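Local coordinates for Bak protein (Grouper iridovirus, PDB 5VMN), which inhibits host apoptosis as a viral Bcl-2 protein, exclusively sequestering the pro-apoptotic protein Bim, at residues A[13-18]-A[93-98]; A[52-57]-A[99-104]; A[21-26]-A[116-121]. All blocks are in the same frame, centred on the assembly; numbering follows the deposited sequence.

How the contacts relate
Contacts 1 and 2 both draw on helix 88-103; their centres lie about 12 Å apart, and Gln97 OE1 of contact 1 reaches Ile53 N of contact 2 at 2.8 Å, a probable hydrogen bond. Contacts 1 and 3 have centres about 15 Å apart and meet where Leu14 CD1 packs on Thr24 O at 3.7 Å. Contacts 2 and 3, with centres about 19 Å apart, lie on opposite sides of the chain's centre, yet Phe102 CE1 touches Trp117 CZ2 at 3.8 Å. The nitrate ions near contact 3 probably come from the crystallisation liquor.

Contact 1 (A[13-18]-A[93-98])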
loop_
_atom_site.group_PDB
_atom_site.type_symbol
_atom_site.label_atom_id
_atom_site.label_comp_id
_atom_site.label_asym_id
_atom_site.label_seq_id
_atom_site.Cartn_x
_atom_site.Cartn_y
_atom_site.Cartn_z
ATOM N N ALA A 13 2.718 3.068 10.221
ATOM C CA ALA A 13 1.798 2.459 11.175
ATOM C C ALA A 13 1.063 1.290 10.544
ATOM O O ALA A 13 0.857 0.258 11.186
ATOM C CB ALA A 13 0.787 3.491 11.691
ATOM N N LEU A 14 0.667 1.434 9.284
ATOM C CA LEU A 14 -0.035 0.362 8.594
ATOM C C LEU A 14 0.786 -0.911 8.599
ATOM O O LEU A 14 0.274 -1.991 8.904
ATOM C CB LEU A 14 -0.339 0.780 7.163
ATOM C CG LEU A 14 -1.071 -0.247 6.267
ATOM C CD1 LEU A 14 -2.494 -0.387 6.626
ATOM C CD2 LEU A 14 -0.975 0.171 4.815
ATOM N N LEU A 15 2.043 -0.818 8.194
ATOM C CA LEU A 15 2.841 -2.029 8.039
ATOM C C LEU A 15 3.335 -2.588 9.368
ATOM O O LEU A 15 3.678 -3.776 9.446
ATOM C CB LEU A 15 4.020 -1.743 7.100
ATOM C CG LEU A 15 3.553 -1.295 5.705
ATOM C CD1 LEU A 15 4.726 -1.043 4.796
ATOM C CD2 LEU A 15 2.613 -2.289 5.037
ATOM N N ARG A 16 3.378 -1.779 10.408
ATOM C CA ARG A 16 3.757 -2.276 11.723
ATOM C C ARG A 16 2.564 -2.895 12.435
ATOM O O ARG A 16 2.753 -3.724 13.325
ATOM C CB ARG A 16 4.378 -1.157 12.553
ATOM C CG ARG A 16 5.795 -0.806 12.086
ATOM C CD ARG A 16 6.441 0.394 12.804
ATOM N NE ARG A 16 7.878 0.450 12.507
ATOM C CZ ARG A 16 8.411 0.928 11.381
ATOM N NH1 ARG A 16 9.732 0.913 11.212
ATOM N NH2 ARG A 16 7.636 1.406 10.413
ATOM N N GLY A 17 1.347 -2.525 12.041
ATOM C CA GLY A 17 0.153 -3.216 12.496
ATOM C C GLY A 17 -0.097 -3.092 13.981
ATOM O O GLY A 17 -0.749 -3.959 14.573
ATOM N N GLU A 18 0.415 -2.043 14.605
ATOM C CA GLU A 18 0.212 -1.886 16.036
ATOM C C GLU A 18 -0.732 -0.715 16.262
ATOM O O GLU A 18 -1.926 -0.829 15.959
ATOM C CB GLU A 18 1.556 -1.732 16.748
ATOM C CG GLU A 18 2.327 -3.048 16.741
ATOM C CD GLU A 18 3.771 -2.919 17.187
ATOM O OE1 GLU A 18 4.146 -1.858 17.729
ATOM O OE2 GLU A 18 4.534 -3.889 16.987
ATOM N N GLN A 93 13.025 1.847 3.981
ATOM C CA GLN A 93 13.021 1.963 2.529
ATOM C C GLN A 93 11.710 1.466 1.937
ATOM O O GLN A 93 11.197 2.056 0.982
ATOM C CB GLN A 93 14.222 1.211 1.943
ATOM C CG GLN A 93 15.545 1.878 2.300
ATOM C CD GLN A 93 16.754 0.940 2.200
ATOM O OE1 GLN A 93 16.701 -0.105 1.550
ATOM N NE2 GLN A 93 17.842 1.314 2.863
ATOM N N ILE A 94 11.141 0.381 2.481
ATOM C CA ILE A 94 9.852 -0.098 1.988
ATOM C C ILE A 94 8.794 0.983 2.152
ATOM O O ILE A 94 8.020 1.277 1.229
ATOM C CB ILE A 94 9.446 -1.395 2.711
ATOM C CG1 ILE A 94 10.306 -2.559 2.242
ATOM C CG2 ILE A 94 7.997 -1.743 2.446
ATOM C CD1 ILE A 94 10.317 -3.721 3.195
ATOM N N THR A 95 8.736 1.586 3.340
ATOM C CA THR A 95 7.738 2.626 3.585
ATOM C C THR A 95 7.972 3.832 2.686
ATOM O O THR A 95 7.023 4.399 2.135
ATOM C CB THR A 95 7.761 3.050 5.053
ATOM O OG1 THR A 95 9.014 3.661 5.356
ATOM C CG2 THR A 95 7.578 1.866 5.940
ATOM N N GLU A 96 9.236 4.227 2.507
ATOM C CA GLU A 96 9.533 5.351 1.627
ATOM C C GLU A 96 9.194 5.027 0.187
ATOM O O GLU A 96 8.714 5.899 -0.545
ATOM C CB GLU A 96 11.013 5.746 1.735
ATOM C CG GLU A 96 11.436 6.175 3.117
ATOM C CD GLU A 96 12.937 6.438 3.227
ATOM O OE1 GLU A 96 13.286 7.367 3.972
ATOM O OE2 GLU A 96 13.754 5.731 2.581
ATOM N N GLN A 97 9.445 3.778 -0.242
ATOM C CA GLN A 97 9.085 3.366 -1.593
ATOM C C GLN A 97 7.572 3.467 -1.792
ATOM O O GLN A 97 7.096 3.950 -2.831
ATOM C CB GLN A 97 9.579 1.928 -1.850
ATOM C CG GLN A 97 11.116 1.754 -1.967
ATOM C CD GLN A 97 11.611 0.268 -1.982
ATOM O OE1 GLN A 97 10.829 -0.667 -2.076
ATOM N NE2 GLN A 97 12.913 0.082 -1.842
ATOM N N LEU A 98 6.803 3.028 -0.794
ATOM C CA LEU A 98 5.344 3.125 -0.856
ATOM C C LEU A 98 4.892 4.568 -0.959
ATOM O O LEU A 98 4.062 4.918 -1.807
ATOM C CB LEU A 98 4.720 2.503 0.386
ATOM C CG LEU A 98 4.080 1.153 0.289
ATOM C CD1 LEU A 98 3.397 0.872 1.598
ATOM C CD2 LEU A 98 3.108 1.077 -0.837
HETATM O O HOH W 1 8.848 2.715 8.621
#
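In the helical bundle of this Bcl-2 protein, the short helix 11-16 lies against helix 88-103 through Leu15, which meets Ile94, Thr95 and Leu98. One methyl does the work. CG of Leu15 stands anti to the carbonyl carbon (chi1 -60°); beyond it, CD1 touches three methyl groups at nearly equal range. Leu15 CD1 and Leu98 CD1 approach at 4.0 Å, the two side chains reaching toward each other tip to tip. Against Ile94 the leucine runs obliquely, and Leu15 CD1 stands 4.1 Å from Ile94 CG2, the branch that lies anti to its own backbone N. The third partner is the methyl of Thr95, whose CG2 is 4.2 Å from Leu15 CD1. Phe82 of helix 68-84 also touches Leu15, Arg16 and Thr95.

The polar margin is built differently. The end of Arg16 comes to the margin of this apolar patch, with Arg16 NH2 4.5 Å from Thr95 CG2. A water lies in the guanidinium plane, at its edge, and accepts from Arg16 NH2, although the separation is doubtfully short. The same water donates a weak hydrogen bond to Thr95 OG1 at 3.4 Å. The stronger partners lie elsewhere: Arg16 NH1 forms a salt bridge with Glu88, and Thr95 OG1 bonds to the backbone O of Thr92. Thr95 therefore serves both environments, its methyl turned to Leu15 and its hydroxyl to water and its own helix. With no direct hydrogen bond between the segments, dispersion and the exclusion of solvent from Leu15 probably supply most of the attraction here.

Contact 2 (A[52-57]-A[99-104]); sequences NILEIG and ERFFRQ
Leu54 and Phe101 bring their CA atoms within 5.2 Å where helix 53-60 packs beside helix 88-103, two helices of the Bcl-2 bundle, the first of which probably carries the BH3-like sequence. The short axes of 53-57 and 99-103 approach to 8.8 Å and run in the same general direction, 38° apart. Asn52 caps the first helix, its OD1 accepting from Glu55 N.

Leu54 uses its two methyls differently: CD1 lies on the helix backbone, while CD2 meets the Arg100 side chain. Leu54 CD1 is 3.7 Å from Phe101 CA and approaches the phenyl ring at the edge, near the ring plane. Leu54 CD2 lies at the edge of the Arg100 guanidinium, near its plane and 3.8 Å from Arg100 NE, the two side chains crossing at about a right angle. Gln104 adds its amide end, with NE2 4.1 Å from Leu54 CD1.

Phe101 plays the complementary part, with its CG anti to the backbone N (chi1 172°). One face of its ring receives Gly57. The CH-pi contact places Gly57 CA 3.9 Å from the ring centroid, 28° off the normal; a glycine, lacking a side chain, lets the ring lie directly against the backbone. Gly57 C is only 3.2 Å from Phe101 CE1.

Gln104 NE2 also donates to Asn58 OD1, and it bonds to Phe101 O at 3.3 Å on a lone pair in the carbonyl plane.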
loop_
_atom_site.group_PDB
_atom_site.type_symbol
_atom_site.label_atom_id
_atom_site.label_comp_id
_atom_site.label_asym_id
_atom_site.label_seq_id
_atom_site.Cartn_x
_atom_site.Cartn_y
_atom_site.Cartn_z
ATOM N N ASN A 52 11.307 -3.651 -4.321
ATOM C CA ASN A 52 11.227 -2.372 -5.039
ATOM C C ASN A 52 9.752 -2.036 -5.196
ATOM O O ASN A 52 9.125 -2.349 -6.211
ATOM C CB ASN A 52 11.931 -2.419 -6.380
ATOM C CG ASN A 52 12.052 -1.052 -7.000
ATOM O OD1 ASN A 52 11.264 -0.159 -6.713
ATOM N ND2 ASN A 52 13.040 -0.884 -7.862
ATOM N N ILE A 53 9.184 -1.418 -4.157
ATOM C CA ILE A 53 7.737 -1.238 -4.130
ATOM C C ILE A 53 7.303 -0.242 -5.191
ATOM O O ILE A 53 6.182 -0.344 -5.716
ATOM C CB ILE A 53 7.266 -0.789 -2.742
ATOM C CG1 ILE A 53 7.774 -1.731 -1.645
ATOM C CG2 ILE A 53 5.759 -0.681 -2.708
ATOM C CD1 ILE A 53 7.400 -3.148 -1.818
ATOM N N LEU A 54 8.124 0.773 -5.469
ATOM C CA LEU A 54 7.764 1.720 -6.518
ATOM C C LEU A 54 7.621 1.018 -7.859
ATOM O O LEU A 54 6.639 1.231 -8.581
ATOM C CB LEU A 54 8.802 2.840 -6.592
ATOM C CG LEU A 54 8.597 3.871 -7.687
ATOM C CD1 LEU A 54 7.249 4.546 -7.504
ATOM C CD2 LEU A 54 9.728 4.883 -7.621
ATOM N N GLU A 55 8.557 0.130 -8.177
ATOM C CA GLU A 55 8.480 -0.637 -9.414
ATOM C C GLU A 55 7.234 -1.506 -9.430
ATOM O O GLU A 55 6.540 -1.590 -10.450
ATOM C CB GLU A 55 9.724 -1.510 -9.577
ATOM C CG GLU A 55 9.691 -2.344 -10.821
ATOM C CD GLU A 55 10.979 -3.115 -11.061
ATOM O OE1 GLU A 55 10.908 -4.218 -11.644
ATOM O OE2 GLU A 55 12.048 -2.612 -10.664
ATOM N N ILE A 56 6.946 -2.177 -8.316
ATOM C CA ILE A 56 5.772 -3.058 -8.269
ATOM C C ILE A 56 4.491 -2.260 -8.468
ATOM O O ILE A 56 3.619 -2.653 -9.248
ATOM C CB ILE A 56 5.731 -3.831 -6.945
ATOM C CG1 ILE A 56 6.930 -4.772 -6.857
ATOM C CG2 ILE A 56 4.435 -4.663 -6.866
ATOM C CD1 ILE A 56 7.084 -5.402 -5.491
ATOM N N GLY A 57 4.380 -1.105 -7.805
ATOM C CA GLY A 57 3.195 -0.275 -7.973
ATOM C C GLY A 57 3.048 0.219 -9.399
ATOM O O GLY A 57 1.963 0.167 -9.980
ATOM N N GLU A 99 5.418 5.424 -0.083
ATOM C CA GLU A 99 5.034 6.829 -0.122
ATOM C C GLU A 99 5.334 7.435 -1.486
ATOM O O GLU A 99 4.513 8.183 -2.033
ATOM C CB GLU A 99 5.754 7.594 0.985
ATOM C CG GLU A 99 5.319 7.161 2.376
ATOM C CD GLU A 99 6.271 7.602 3.477
ATOM O OE1 GLU A 99 7.473 7.783 3.204
ATOM O OE2 GLU A 99 5.813 7.761 4.625
ATOM N N ARG A 100 6.499 7.108 -2.058
ATOM C CA ARG A 100 6.870 7.652 -3.355
ATOM C C ARG A 100 5.861 7.242 -4.419
ATOM O O ARG A 100 5.490 8.053 -5.281
ATOM C CB ARG A 100 8.295 7.188 -3.719
ATOM C CG ARG A 100 9.156 8.153 -4.515
ATOM C CD ARG A 100 10.662 7.885 -4.291
ATOM N NE ARG A 100 10.959 6.453 -4.384
ATOM C CZ ARG A 100 11.667 5.739 -3.502
ATOM N NH1 ARG A 100 12.205 6.294 -2.420
ATOM N NH2 ARG A 100 11.842 4.441 -3.717
ATOM N N PHE A 101 5.394 5.991 -4.373
ATOM C CA PHE A 101 4.413 5.550 -5.355
ATOM C C PHE A 101 3.144 6.383 -5.257
ATOM O O PHE A 101 2.607 6.839 -6.272
ATOM C CB PHE A 101 4.071 4.069 -5.166
ATOM C CG PHE A 101 2.925 3.610 -6.030
ATOM C CD1 PHE A 101 3.114 3.424 -7.387
ATOM C CD2 PHE A 101 1.659 3.436 -5.504
ATOM C CE1 PHE A 101 2.082 3.032 -8.199
ATOM C CE2 PHE A 101 0.610 3.029 -6.312
ATOM C CZ PHE A 101 0.825 2.832 -7.668
ATOM N N PHE A 102 2.632 6.566 -4.039
ATOM C CA PHE A 102 1.330 7.209 -3.888
ATOM C C PHE A 102 1.411 8.714 -4.089
ATOM O O PHE A 102 0.388 9.353 -4.353
ATOM C CB PHE A 102 0.725 6.880 -2.516
ATOM C CG PHE A 102 0.163 5.487 -2.439
ATOM C CD1 PHE A 102 -1.002 5.158 -3.113
ATOM C CD2 PHE A 102 0.815 4.503 -1.738
ATOM C CE1 PHE A 102 -1.503 3.883 -3.082
ATOM C CE2 PHE A 102 0.300 3.228 -1.676
ATOM C CZ PHE A 102 -0.849 2.901 -2.377
ATOM N N ARG A 103 2.601 9.295 -4.012
ATOM C CA ARG A 103 2.742 10.728 -4.269
ATOM C C ARG A 103 2.848 11.064 -5.751
ATOM O O ARG A 103 2.798 12.242 -6.111
ATOM C CB ARG A 103 3.962 11.272 -3.534
ATOM C CG ARG A 103 3.794 11.288 -2.017
ATOM C CD ARG A 103 4.865 12.141 -1.339
ATOM N NE ARG A 103 6.214 11.831 -1.827
ATOM C CZ ARG A 103 7.134 11.129 -1.161
ATOM N NH1 ARG A 103 6.884 10.642 0.053
ATOM N NH2 ARG A 103 8.315 10.909 -1.719
ATOM N N GLN A 104 2.997 10.080 -6.621
ATOM C CA GLN A 104 2.962 10.356 -8.048
ATOM C C GLN A 104 1.631 10.984 -8.426
ATOM O O GLN A 104 0.569 10.571 -7.945
ATOM C CB GLN A 104 3.163 9.073 -8.845
ATOM C CG GLN A 104 4.531 8.433 -8.660
ATOM C CD GLN A 104 4.700 7.163 -9.489
ATOM O OE1 GLN A 104 5.548 7.090 -10.370
ATOM N NE2 GLN A 104 3.899 6.159 -9.195
#

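Contact 3 (A[21-26]-A[116-121]); sequences CPLTRE and GWVTCA. With NO3 (nitrate ion), chain B; NO3 (nitrate ion), chain G; EDO (1,2-ethanediol), chain N.
Leu23 reaches from helix 22-37 to Trp117, Val118 and Ala121 of helix 116-122, and its side chain can be followed outward atom by atom. At its root, Leu23 CB lies 3.4 Å from O1 of a nitrate ion that also accepts a nearly straight hydrogen bond from Leu23 N (166°), at the first turn of the helix. CB points toward helix 116-122, CG is anti to the backbone N (chi1 178°), and there the chain forks. CD1 settles on the backbone side, 3.8 Å from Trp117 O, and equally close to the methyl of Ala121, with CD1 to CB again 3.8 Å. CD2 turns to the other flank, 4.1 Å from Trp117 CB and 4.2 Å from Val118 CG2.

One turn later Glu26 continues the seam with its aliphatic part, Glu26 CG lying 3.7 Å from Ala121 CB. Its carboxylate is linked through water: one molecule donates to Glu26 OE1 at 2.9 Å and also to Ala121 O, although the latter separation is doubtfully short.

The two short axes cross at 46°. Trp117 turns its indole away from Leu23, meeting Trp68, Ile71 and Leu75, while NE1 donates to a second nitrate. The Gly-Gly-Trp sequence Gly115 to Trp117, with its tryptophan buried against the bundle, is consistent with the BH2 motif of Bcl-2 proteins.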
loop_
_atom_site.group_PDB
_atom_site.type_symbol
_atom_site.label_atom_id
_atom_site.label_comp_id
_atom_site.label_asym_id
_atom_site.label_seq_id
_atom_site.Cartn_x
_atom_site.Cartn_y
_atom_site.Cartn_z
ATOM N N CYS A 21 -4.626 4.726 13.378
ATOM C CA CYS A 21 -5.876 5.491 13.476
ATOM C C CYS A 21 -6.975 4.680 12.820
ATOM O O CYS A 21 -6.708 3.718 12.110
ATOM C CB CYS A 21 -5.728 6.849 12.804
ATOM S SG CYS A 21 -5.487 6.752 11.034
ATOM N N PRO A 22 -8.241 5.051 13.024
ATOM C CA PRO A 22 -9.316 4.181 12.539
ATOM C C PRO A 22 -9.258 3.919 11.048
ATOM O O PRO A 22 -9.486 2.779 10.603
ATOM C CB PRO A 22 -10.589 4.954 12.962
ATOM C CG PRO A 22 -10.167 5.768 14.077
ATOM C CD PRO A 22 -8.744 6.109 13.923
ATOM N N LEU A 23 -8.917 4.932 10.251
ATOM C CA LEU A 23 -8.879 4.729 8.814
ATOM C C LEU A 23 -7.766 3.773 8.447
ATOM O O LEU A 23 -7.967 2.853 7.650
ATOM C CB LEU A 23 -8.682 6.054 8.098
ATOM C CG LEU A 23 -8.580 6.006 6.577
ATOM C CD1 LEU A 23 -9.759 5.316 5.953
ATOM C CD2 LEU A 23 -8.528 7.436 6.048
ATOM N N THR A 24 -6.589 3.970 9.028
ATOM C CA THR A 24 -5.475 3.074 8.706
ATOM C C THR A 24 -5.786 1.651 9.158
ATOM O O THR A 24 -5.489 0.684 8.444
ATOM C CB THR A 24 -4.201 3.613 9.348
ATOM O OG1 THR A 24 -3.924 4.888 8.756
ATOM C CG2 THR A 24 -3.029 2.708 9.079
ATOM N N ARG A 25 -6.429 1.504 10.325
ATOM C CA ARG A 25 -6.800 0.182 10.819
ATOM C C ARG A 25 -7.764 -0.510 9.872
ATOM O O ARG A 25 -7.664 -1.721 9.642
ATOM C CB ARG A 25 -7.412 0.296 12.227
ATOM C CG ARG A 25 -7.762 -1.055 12.854
ATOM C CD ARG A 25 -8.238 -0.944 14.291
ATOM N NE ARG A 25 -7.329 -0.188 15.152
ATOM C CZ ARG A 25 -6.175 -0.646 15.628
ATOM N NH1 ARG A 25 -5.742 -1.866 15.324
ATOM N NH2 ARG A 25 -5.434 0.134 16.408
ATOM N N GLU A 26 -8.742 0.225 9.330
ATOM C CA GLU A 26 -9.675 -0.409 8.398
ATOM C C GLU A 26 -8.988 -0.766 7.080
ATOM O O GLU A 26 -9.261 -1.822 6.494
ATOM C CB GLU A 26 -10.893 0.496 8.147
ATOM C CG GLU A 26 -12.013 -0.196 7.382
ATOM C CD GLU A 26 -12.566 -1.414 8.111
ATOM O OE1 GLU A 26 -13.162 -2.292 7.459
ATOM O OE2 GLU A 26 -12.402 -1.488 9.342
ATOM N N GLY A 116 -11.363 8.684 -2.334
ATOM C CA GLY A 116 -10.418 8.734 -1.242
ATOM C C GLY A 116 -10.285 7.396 -0.532
ATOM O O GLY A 116 -10.995 6.429 -0.798
ATOM N N TRP A 117 -9.346 7.355 0.406
ATOM C CA TRP A 117 -9.157 6.136 1.188
ATOM C C TRP A 117 -10.398 5.778 1.995
ATOM O O TRP A 117 -10.614 4.597 2.292
ATOM C CB TRP A 117 -7.969 6.296 2.128
ATOM C CG TRP A 117 -6.652 6.317 1.417
ATOM C CD1 TRP A 117 -5.910 7.415 1.068
ATOM C CD2 TRP A 117 -5.926 5.181 0.949
ATOM N NE1 TRP A 117 -4.774 7.026 0.418
ATOM C CE2 TRP A 117 -4.751 5.659 0.346
ATOM C CE3 TRP A 117 -6.141 3.807 1.011
ATOM C CZ2 TRP A 117 -3.797 4.809 -0.204
ATOM C CZ3 TRP A 117 -5.179 2.957 0.440
ATOM C CH2 TRP A 117 -4.028 3.474 -0.150
ATOM N N VAL A 118 -11.219 6.767 2.378
ATOM C CA VAL A 118 -12.434 6.437 3.117
ATOM C C VAL A 118 -13.329 5.565 2.258
ATOM O O VAL A 118 -14.025 4.683 2.772
ATOM C CB VAL A 118 -13.192 7.693 3.598
ATOM C CG1 VAL A 118 -14.600 7.338 4.162
ATOM C CG2 VAL A 118 -12.394 8.400 4.654
ATOM N N THR A 119 -13.326 5.783 0.947
ATOM C CA THR A 119 -14.164 4.957 0.090
ATOM C C THR A 119 -13.568 3.562 -0.019
ATOM O O THR A 119 -14.303 2.571 -0.006
ATOM C CB THR A 119 -14.337 5.617 -1.280
ATOM O OG1 THR A 119 -15.176 6.757 -1.133
ATOM C CG2 THR A 119 -14.987 4.677 -2.289
ATOM N N CYS A 120 -12.236 3.470 -0.091
ATOM C CA CYS A 120 -11.565 2.175 -0.017
ATOM C C CYS A 120 -11.934 1.443 1.262
ATOM O O CYS A 120 -12.272 0.253 1.244
ATOM C CB CYS A 120 -10.062 2.363 -0.084
ATOM S SG CYS A 120 -9.169 0.750 -0.186
ATOM N N ALA A 121 -11.853 2.137 2.388
ATOM C CA ALA A 121 -12.182 1.520 3.664
ATOM C C ALA A 121 -13.614 1.029 3.693
ATOM O O ALA A 121 -13.938 0.114 4.454
ATOM C CB ALA A 121 -11.968 2.511 4.802
HETATM N N NO3 B . -9.408 8.477 10.548
HETATM O O1 NO3 B . -8.448 7.799 11.019
HETATM O O2 NO3 B . -10.505 7.879 10.271
HETATM O O3 NO3 B . -9.279 9.718 10.317
HETATM N N NO3 G . -1.525 8.498 0.477
HETATM O O1 NO3 G . -0.362 8.994 0.473
HETATM O O2 NO3 G . -2.032 8.136 1.575
HETATM O O3 NO3 G . -2.180 8.362 -0.602
HETATM C C1 EDO N . -6.514 -4.342 11.890
HETATM O O1 EDO N . -7.875 -4.090 11.543
HETATM C C2 EDO N . -6.288 -5.792 11.541
HETATM O O2 EDO N . -6.644 -5.898 10.165
HETATM O O HOH W 2 -15.119 -1.888 5.372
#